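Side-chain contacts in malonate decarboxylase subunit alpha (Acinetobacter baumannii ATCC 17978, PDB 6MPR), which probably serves as the transferase subunit of malonate decarboxylase, replacing the acetyl group on the enzyme's acyl carrier protein with malonyl: residues 284-288 / 289-293; 399-402 / 403-407. All coordinates share one frame; numbering follows the deposited sequence. Where two conformers were deposited one is given.

Contact 1 of 2, residues 284-288 / 289-293; sequences YGESL and GLKGK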
ATOM      1  N   TYR A 284      20.215 -19.807  19.985  1.00 19.48           N
ATOM      2  CA  TYR A 284      19.906 -18.938  21.115  1.00 20.10           C
ATOM      3  C   TYR A 284      18.401 -18.823  21.330  1.00 20.52           C
ATOM      4  O   TYR A 284      17.919 -18.892  22.467  1.00 22.45           O
ATOM      5  CB  TYR A 284      20.532 -17.567  20.884  1.00 20.66           C
ATOM      6  CG  TYR A 284      20.281 -16.576  21.990  1.00 15.46           C
ATOM      7  CD1 TYR A 284      20.799 -16.786  23.261  1.00 16.22           C
ATOM      8  CD2 TYR A 284      19.560 -15.408  21.751  1.00 20.25           C
ATOM      9  CE1 TYR A 284      20.585 -15.860  24.278  1.00 19.93           C
ATOM     10  CE2 TYR A 284      19.340 -14.478  22.759  1.00 18.29           C
ATOM     11  CZ  TYR A 284      19.851 -14.713  24.017  1.00 21.63           C
ATOM     12  OH  TYR A 284      19.633 -13.788  25.017  1.00 20.84           O
ATOM     13  N   GLY A 285      17.635 -18.668  20.249  1.00 18.19           N
ATOM     14  CA  GLY A 285      16.194 -18.607  20.395  1.00 15.54           C
ATOM     15  C   GLY A 285      15.624 -19.878  20.988  1.00 16.72           C
ATOM     16  O   GLY A 285      14.735 -19.832  21.839  1.00 19.40           O
ATOM     17  N   GLU A 286      16.147 -21.032  20.559  1.00 18.73           N
ATOM     18  CA  GLU A 286      15.709 -22.313  21.113  1.00 18.79           C
ATOM     19  C   GLU A 286      16.039 -22.425  22.598  1.00 23.27           C
ATOM     20  O   GLU A 286      15.236 -22.943  23.384  1.00 21.27           O
ATOM     21  CB  GLU A 286      16.356 -23.457  20.330  1.00 20.34           C
ATOM     22  CG  GLU A 286      16.131 -24.849  20.904  1.00 22.00           C
ATOM     23  CD  GLU A 286      14.681 -25.263  20.901  1.00 33.14           C
ATOM     24  OE1 GLU A 286      14.325 -26.123  21.740  1.00 35.68           O
ATOM     25  OE2 GLU A 286      13.898 -24.739  20.072  1.00 23.43           O
ATOM     26  N   SER A 287      17.215 -21.944  23.001  1.00 18.63           N
ATOM     27  CA  SER A 287      17.597 -21.974  24.407  1.00 20.50           C
ATOM     28  C   SER A 287      16.681 -21.124  25.286  1.00 19.48           C
ATOM     29  O   SER A 287      16.568 -21.401  26.487  1.00 22.15           O
ATOM     30  CB  SER A 287      19.046 -21.502  24.559  1.00 23.24           C
ATOM     31  OG  SER A 287      19.107 -20.086  24.543  1.00 24.12           O
ATOM     32  N   LEU A 288      16.020 -20.114  24.719  1.00 21.09           N
ATOM     33  CA  LEU A 288      15.050 -19.281  25.423  1.00 17.55           C
ATOM     34  C   LEU A 288      13.635 -19.847  25.361  1.00 21.33           C
ATOM     35  O   LEU A 288      12.714 -19.239  25.925  1.00 22.90           O
ATOM     36  CB  LEU A 288      15.059 -17.850  24.845  1.00 15.72           C
ATOM     37  CG  LEU A 288      16.384 -17.083  24.942  1.00 19.86           C
ATOM     38  CD1 LEU A 288      16.288 -15.743  24.222  1.00 21.46           C
ATOM     39  CD2 LEU A 288      16.802 -16.893  26.404  1.00 26.10           C
ATOM     40  N   GLY A 289      13.443 -20.983  24.684  1.00 16.14           N
ATOM     41  CA  GLY A 289      12.137 -21.609  24.581  1.00 24.10           C
ATOM     42  C   GLY A 289      11.159 -20.890  23.677  1.00 25.80           C
ATOM     43  O   GLY A 289       9.944 -20.997  23.881  1.00 24.24           O
ATOM     44  N   LEU A 290      11.653 -20.176  22.665  1.00 21.61           N
ATOM     45  CA  LEU A 290      10.825 -19.238  21.916  1.00 18.49           C
ATOM     46  C   LEU A 290      10.270 -19.781  20.599  1.00 16.23           C
ATOM     47  O   LEU A 290       9.594 -19.027  19.885  1.00 14.41           O
ATOM     48  CB  LEU A 290      11.618 -17.951  21.644  1.00 13.85           C
ATOM     49  CG  LEU A 290      12.017 -17.136  22.880  1.00 15.18           C
ATOM     50  CD1 LEU A 290      12.913 -15.945  22.487  1.00 18.94           C
ATOM     51  CD2 LEU A 290      10.792 -16.673  23.642  1.00 20.95           C
ATOM     52  N   LYS A 291      10.526 -21.045  20.243  1.00 17.94           N
ATOM     53  CA  LYS A 291      10.054 -21.526  18.946  1.00 23.55           C
ATOM     54  C   LYS A 291       8.534 -21.513  18.905  1.00 13.82           C
ATOM     55  O   LYS A 291       7.872 -21.982  19.837  1.00 17.06           O
ATOM     56  CB  LYS A 291      10.568 -22.934  18.645  1.00 24.74           C
ATOM     57  CG  LYS A 291      10.079 -23.458  17.284  1.00 26.48           C
ATOM     58  CD  LYS A 291      10.389 -24.935  17.075  1.00 27.85           C
ATOM     59  CE  LYS A 291      11.885 -25.202  17.145  1.00 30.99           C
ATOM     60  NZ  LYS A 291      12.199 -26.656  17.003  1.00 29.68           N
ATOM     61  N   GLY A 292       7.980 -20.973  17.825  1.00 18.40           N
ATOM     62  CA  GLY A 292       6.550 -20.826  17.696  1.00 21.74           C
ATOM     63  C   GLY A 292       5.942 -19.677  18.472  1.00 22.28           C
ATOM     64  O   GLY A 292       4.739 -19.419  18.318  1.00 24.89           O
ATOM     65  N   LYS A 293       6.724 -18.975  19.295  1.00 16.40           N
ATOM     66  CA  LYS A 293       6.229 -17.845  20.074  1.00 13.85           C
ATOM     67  C   LYS A 293       6.595 -16.502  19.477  1.00 18.81           C
ATOM     68  O   LYS A 293       6.022 -15.489  19.893  1.00 22.40           O
ATOM     69  CB  LYS A 293       6.782 -17.886  21.503  1.00 17.09           C
ATOM     70  CG  LYS A 293       6.386 -19.133  22.259  1.00 19.19           C
ATOM     71  CD  LYS A 293       6.928 -19.108  23.673  1.00 19.53           C
ATOM     72  CE  LYS A 293       6.791 -20.480  24.313  1.00 28.10           C
ATOM     73  NZ  LYS A 293       7.634 -20.557  25.538  1.00 34.81           N
TER
HETATM   74  O   HOH W   1      11.972 -23.243  21.669  1.00 35.33           O
HETATM   75  O   HOH W   2      10.055 -19.114  26.482  1.00 42.34           O
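G289 and L290 turn back onto G285 and E286, a worked example of how a helix ends in a Schellman motif. L290 N donates to G285 O at 3.2 Å, a fairly straight bond with an N-H...O angle of 162°. G289 N reaches E286 O at 3.0 Å, coming in from above the carbonyl plane. Two acceptors of the last turn thus receive donors from just beyond the helix, and the positive phi of G289 makes the reversal possible. A third, Y284 O, takes both L288 N and the hydroxyl of S287.

Water and lysine serve the next polar groups. One water donates to E286 OE2 at 2.9 Å and accepts from K291 N, tying a helix side chain to the departing backbone. E286 bends at its second torsion (64°), which carries OE2 over to K291, where it packs against CE; the salt bridge from OE2 to NZ is long, at 4.0 Å. K291 NZ finds its stronger partner in T312 O. K293, its side chain extended, reaches back so that NZ donates to G289 O at 2.9 Å, and a second water accepts from the same NZ while donating to L288 O at 2.7 Å.

Apart from these polar links, the side chains of L288 and L290 run alongside each other in the same direction, with L288 CB 3.7 Å from L290 CG. L288 CD1 also rests over one face of the Y284 ring, off toward its rim.

The turn closes helix 272-287 and starts the loop to strand 297-299. Helix 244-261 flanks it, with R255 against Y284 and L288, and E259 against L290; W314 from a loop packs on L290 and K291, while Q264 holds K293 O just ahead of strand 265-268.

Contact 2 of 2, residues 399-402 / 403-407; sequences RGRR and HDTPA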
ATOM      1  N   ARG A 399      -0.104   5.099  10.022  1.00  9.89           N
ATOM      2  CA  ARG A 399      -1.171   5.779  10.745  0.51 10.92           C
ATOM      3  C   ARG A 399      -2.560   5.460  10.194  1.00 11.70           C
ATOM      4  O   ARG A 399      -3.553   5.930  10.764  1.00 13.15           O
ATOM      5  CB  ARG A 399      -0.906   7.295  10.747  0.51 13.25           C
ATOM      6  CG  ARG A 399       0.389   7.697  11.492  0.51 15.72           C
ATOM      7  CD  ARG A 399       0.220   7.643  13.026  0.51 17.60           C
ATOM      8  NE  ARG A 399       1.465   7.883  13.771  0.51 11.14           N
ATOM      9  CZ  ARG A 399       1.918   9.084  14.110  0.51 19.76           C
ATOM     10  NH1 ARG A 399       1.241  10.172  13.774  0.51 16.90           N
ATOM     11  NH2 ARG A 399       3.049   9.200  14.792  0.51 23.07           N
ATOM     12  N   GLY A 400      -2.647   4.692   9.108  1.00  9.90           N
ATOM     13  CA  GLY A 400      -3.915   4.184   8.631  1.00 10.92           C
ATOM     14  C   GLY A 400      -4.262   2.841   9.228  1.00 13.82           C
ATOM     15  O   GLY A 400      -5.374   2.343   9.032  1.00 11.61           O
ATOM     16  N   ARG A 401      -3.345   2.247   9.993  1.00 11.69           N
ATOM     17  CA  ARG A 401      -3.569   0.931  10.576  1.00 10.56           C
ATOM     18  C   ARG A 401      -4.509   0.995  11.780  1.00 12.57           C
ATOM     19  O   ARG A 401      -4.382   1.862  12.652  1.00 14.33           O
ATOM     20  CB  ARG A 401      -2.243   0.294  10.998  1.00 13.38           C
ATOM     21  CG  ARG A 401      -2.436  -0.995  11.794  1.00 13.21           C
ATOM     22  CD  ARG A 401      -1.160  -1.775  12.075  1.00  8.69           C
ATOM     23  NE  ARG A 401      -1.451  -2.815  13.068  1.00  9.38           N
ATOM     24  CZ  ARG A 401      -0.682  -3.860  13.324  1.00 10.98           C
ATOM     25  NH1 ARG A 401       0.450  -4.053  12.654  1.00 10.42           N
ATOM     26  NH2 ARG A 401      -1.057  -4.718  14.255  1.00  9.22           N
ATOM     27  N   ARG A 402      -5.453   0.055  11.826  1.00  9.65           N
ATOM     28  CA  ARG A 402      -6.411  -0.042  12.919  1.00 14.33           C
ATOM     29  C   ARG A 402      -6.433  -1.394  13.626  1.00 15.72           C
ATOM     30  O   ARG A 402      -6.873  -1.449  14.781  1.00 16.44           O
ATOM     31  CB  ARG A 402      -7.823   0.280  12.409  1.00 11.59           C
ATOM     32  CG  ARG A 402      -7.959   1.684  11.768  1.00 13.17           C
ATOM     33  CD  ARG A 402      -7.820   2.778  12.842  1.00 11.48           C
ATOM     34  NE  ARG A 402      -7.994   4.123  12.284  1.00 11.33           N
ATOM     35  CZ  ARG A 402      -6.994   4.887  11.864  1.00 13.08           C
ATOM     36  NH1 ARG A 402      -5.740   4.451  11.922  1.00 13.30           N
ATOM     37  NH2 ARG A 402      -7.250   6.071  11.349  1.00 12.92           N
ATOM     38  N   HIS A 403      -5.962  -2.481  13.000  1.00 11.61           N
ATOM     39  CA  HIS A 403      -6.063  -3.771  13.673  1.00 10.73           C
ATOM     40  C   HIS A 403      -4.946  -3.932  14.685  1.00 13.06           C
ATOM     41  O   HIS A 403      -3.821  -3.452  14.495  1.00 11.97           O
ATOM     42  CB  HIS A 403      -6.063  -4.961  12.688  1.00  9.63           C
ATOM     43  CG  HIS A 403      -4.705  -5.381  12.193  1.00 12.76           C
ATOM     44  ND1 HIS A 403      -4.010  -4.684  11.221  1.00 13.14           N
ATOM     45  CD2 HIS A 403      -3.936  -6.453  12.504  1.00 12.68           C
ATOM     46  CE1 HIS A 403      -2.866  -5.299  10.969  1.00 10.13           C
ATOM     47  NE2 HIS A 403      -2.793  -6.373  11.737  1.00 11.83           N
ATOM     48  N   ASP A 404      -5.280  -4.619  15.773  1.00 14.78           N
ATOM     49  CA  ASP A 404      -4.370  -4.828  16.894  1.00 13.91           C
ATOM     50  C   ASP A 404      -3.690  -6.183  16.806  1.00 15.35           C
ATOM     51  O   ASP A 404      -4.282  -7.170  16.356  1.00 18.21           O
ATOM     52  CB  ASP A 404      -5.115  -4.736  18.227  1.00 16.54           C
ATOM     53  CG  ASP A 404      -6.254  -5.725  18.320  1.00 22.12           C
ATOM     54  OD1 ASP A 404      -7.191  -5.644  17.503  1.00 23.15           O
ATOM     55  OD2 ASP A 404      -6.203  -6.602  19.197  1.00 22.12           O
ATOM     56  N   THR A 405      -2.429  -6.207  17.211  1.00 12.76           N
ATOM     57  CA  THR A 405      -1.671  -7.402  17.540  1.00 14.74           C
ATOM     58  C   THR A 405      -0.948  -7.058  18.830  1.00 14.42           C
ATOM     59  O   THR A 405      -0.824  -5.874  19.171  1.00 16.33           O
ATOM     60  CB  THR A 405      -0.650  -7.785  16.459  1.00 12.46           C
ATOM     61  OG1 THR A 405       0.306  -6.726  16.332  1.00 16.02           O
ATOM     62  CG2 THR A 405      -1.313  -8.037  15.080  1.00 13.56           C
ATOM     63  N   PRO A 406      -0.458  -8.064  19.574  1.00 18.52           N
ATOM     64  CA  PRO A 406       0.166  -7.765  20.882  1.00 18.57           C
ATOM     65  C   PRO A 406       1.349  -6.798  20.818  1.00 17.29           C
ATOM     66  O   PRO A 406       1.419  -5.880  21.647  1.00 15.96           O
ATOM     67  CB  PRO A 406       0.583  -9.155  21.389  1.00 20.62           C
ATOM     68  CG  PRO A 406      -0.427 -10.097  20.761  1.00 20.84           C
ATOM     69  CD  PRO A 406      -0.650  -9.517  19.378  1.00 18.52           C
ATOM     70  N   ALA A 407       2.279  -6.965  19.867  1.00 11.77           N
ATOM     71  CA  ALA A 407       3.420  -6.052  19.806  1.00 12.06           C
ATOM     72  C   ALA A 407       2.968  -4.627  19.501  1.00 14.83           C
ATOM     73  O   ALA A 407       3.478  -3.665  20.086  1.00 14.92           O
ATOM     74  CB  ALA A 407       4.427  -6.525  18.750  1.00 12.85           C
TER
HETATM   75  O   HOH W   3      -7.263  -2.257  17.392  1.00 28.08           O
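R401 lays its guanidinium flat on the imidazole of H403, only two residues on, with the planes 3° apart and the centres 3.8 Å from each other. In this offset stack NH2 lies over the rim of the ring, while H403 CE1 sits over the middle of the guanidinium. W408 adds a cation-pi contact to R401.

Hydrogen bonds fix the rotation of the stacked group. R401 grips H403 O side-on, through NE at 2.8 Å and NH2 at 3.0 Å, and the carbonyl oxygen lies close to the guanidinium plane. The extended chain, with CG anti to the backbone N (chi1 172°), delivers both nitrogens there. NH2 also donates to T405 OG1 at 3.2 Å, an oxygen further bonded to D362. R402 bends back instead, its NH1 giving bonds to R399 O at 2.9 Å and to R401 O at 3.0 Å.

Across the subunit boundary, E145 of the second subunit takes H403 ND1 and R402 N, and I465 and M466 of that subunit accept from R402 through their carbonyls. Together these residues form the loop that enters helix 406-410, with T405 at the N-cap position, in the dimer interface.

Along the chain contact 1 closes before contact 2 opens; their centres lie 25 Å apart and their nearest atoms about 8 Å, without touching. Both belong to connections around the same mixed sheet. Residues 284-293 lie on the helical crossover between the adjacent parallel strands 265-268 and 297-299, whereas residues 399-407 fall between the neighbouring strands 363-366 and 429-433. The short connection between helix 244-261 and strand 265-268 touches both: Q264 bonds to contact 1, and N262 packs on P406 of contact 2. One ends a helix, the other leads into one, and only contact 2 meets the second subunit, so its side chains couple this part of the fold to dimer assembly.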